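Amine oxidase (Emericella nidulans, PDB 3PGB) is a copper- and topaquinone-dependent amine oxidase that oxidatively deaminates primary amines to aldehydes, with release of ammonia and hydrogen peroxide. Local coordinates at the interface of chains A and B. Residues are numbered along the deposited sequence; one frame, centred on the assembly and turned at random. Chains: chain A/B, Putative uncharacterized protein.

The interface of chains A and B. Residues chain A 556, 594-596; chain B 627-628, 697.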
loop_
_atom_site.group_PDB
_atom_site.type_symbol
_atom_site.label_atom_id
_atom_site.label_comp_id
_atom_site.label_asym_id
_atom_site.label_seq_id
_atom_site.Cartn_x
_atom_site.Cartn_y
_atom_site.Cartn_z
ATOM N N VAL A 556 -8.315 -6.610 17.805
ATOM C CA VAL A 556 -9.472 -5.760 18.070
ATOM C C VAL A 556 -10.698 -6.593 17.740
ATOM O O VAL A 556 -10.877 -6.993 16.594
ATOM C CB VAL A 556 -9.445 -4.469 17.221
ATOM C CG1 VAL A 556 -10.649 -3.604 17.522
ATOM C CG2 VAL A 556 -8.166 -3.694 17.484
ATOM N N ASN A 594 -10.695 -8.809 8.359
ATOM C CA ASN A 594 -10.854 -7.366 8.596
ATOM C C ASN A 594 -9.631 -6.724 9.273
ATOM O O ASN A 594 -9.760 -5.754 10.015
ATOM C CB ASN A 594 -12.135 -7.113 9.424
ATOM C CG ASN A 594 -12.566 -5.655 9.429
ATOM O OD1 ASN A 594 -12.432 -4.949 8.432
ATOM N ND2 ASN A 594 -13.088 -5.198 10.564
ATOM N N GLY A 595 -8.446 -7.268 9.013
ATOM C CA GLY A 595 -7.210 -6.788 9.647
ATOM C C GLY A 595 -7.299 -6.587 11.154
ATOM O O GLY A 595 -6.667 -5.679 11.698
ATOM N N GLN A 596 -8.063 -7.452 11.824
ATOM C CA GLN A 596 -8.424 -7.260 13.232
ATOM C C GLN A 596 -7.335 -7.633 14.227
ATOM O O GLN A 596 -7.388 -7.200 15.379
ATOM C CB GLN A 596 -9.732 -8.006 13.570
ATOM C CG GLN A 596 -10.983 -7.122 13.346
ATOM C CD GLN A 596 -12.310 -7.892 13.310
ATOM O OE1 GLN A 596 -13.312 -7.392 12.775
ATOM N NE2 GLN A 596 -12.323 -9.100 13.884
ATOM N N LEU B 627 -16.098 -1.364 10.222
ATOM C CA LEU B 627 -16.337 -1.228 11.663
ATOM C C LEU B 627 -16.332 -2.584 12.355
ATOM O O LEU B 627 -17.009 -3.511 11.922
ATOM C CB LEU B 627 -17.661 -0.500 11.917
ATOM C CG LEU B 627 -18.136 -0.286 13.362
ATOM C CD1 LEU B 627 -17.154 0.540 14.173
ATOM C CD2 LEU B 627 -19.511 0.376 13.358
ATOM N N THR B 628 -15.543 -2.689 13.423
ATOM C CA THR B 628 -15.415 -3.919 14.207
ATOM C C THR B 628 -16.701 -4.201 14.961
ATOM O O THR B 628 -17.204 -5.327 14.953
ATOM C CB THR B 628 -14.279 -3.800 15.248
ATOM O OG1 THR B 628 -13.037 -3.526 14.587
ATOM C CG2 THR B 628 -14.144 -5.078 16.084
ATOM N N HIS B 697 -7.947 0.077 11.898
ATOM C CA HIS B 697 -8.091 -0.205 13.316
ATOM C C HIS B 697 -6.913 0.471 13.995
ATOM O O HIS B 697 -5.760 0.119 13.737
ATOM C CB HIS B 697 -8.064 -1.708 13.603
ATOM C CG HIS B 697 -9.096 -2.489 12.853
ATOM N ND1 HIS B 697 -10.443 -2.411 13.137
ATOM C CD2 HIS B 697 -8.976 -3.375 11.837
ATOM C CE1 HIS B 697 -11.108 -3.209 12.321
ATOM N NE2 HIS B 697 -10.241 -3.809 11.526
HETATM O O HOH W 1 -16.120 -7.301 13.382
#
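A two-fold symmetric homodimer interface, of the kind typical of copper amine oxidases, brings A:Asn594 against B:His697 and contributes to joining the two subunits, in this patch by setting an imidazole edge against a short turn. It illustrates how a side chain can read a backbone carbonyl across a dimer boundary while an intrachain bond and a water order its surroundings. B:His697 lies near the end of strand 686-698, next to the copper ligand B:His698. Its CG stands anti to the carbonyl carbon (chi1 -56°), which sends the imidazole across the boundary towards the 3-10 turn 593-595. There B:His697 NE2 donates a hydrogen bond of 2.5 Å to the backbone O of A:Asn594. The acceptor sits at the ring edge, nearly in its plane, and the donor meets the carbonyl almost end-on, although the bond is bent at the hydrogen (139°). B:His697 CD2 lies 3.3 Å from the O of A:Gly595, which stands well out of the ring plane.

The amide of A:Asn594 stands nearly perpendicular to the imidazole, with A:Asn594 ND2 3.3 Å from B:His697 CE1. That amide is steadied from within its own chain, where A:Asn594 ND2 donates a straight 3.1 Å hydrogen bond to A:Gln596 OE1. A:Gln596 OE1 also reaches a water at 2.9 Å, and the water continues to the backbone O of B:Thr628 at 2.7 Å. Beside this bridge, A:Val556 CG1 packs crosswise on the B:Thr628 methyl CG2 at 4.1 Å.

Direct, water-mediated and apolar contacts thus combine, and the patch, repeated by symmetry, would help hold the dimer together and may steady the strand bearing a copper ligand.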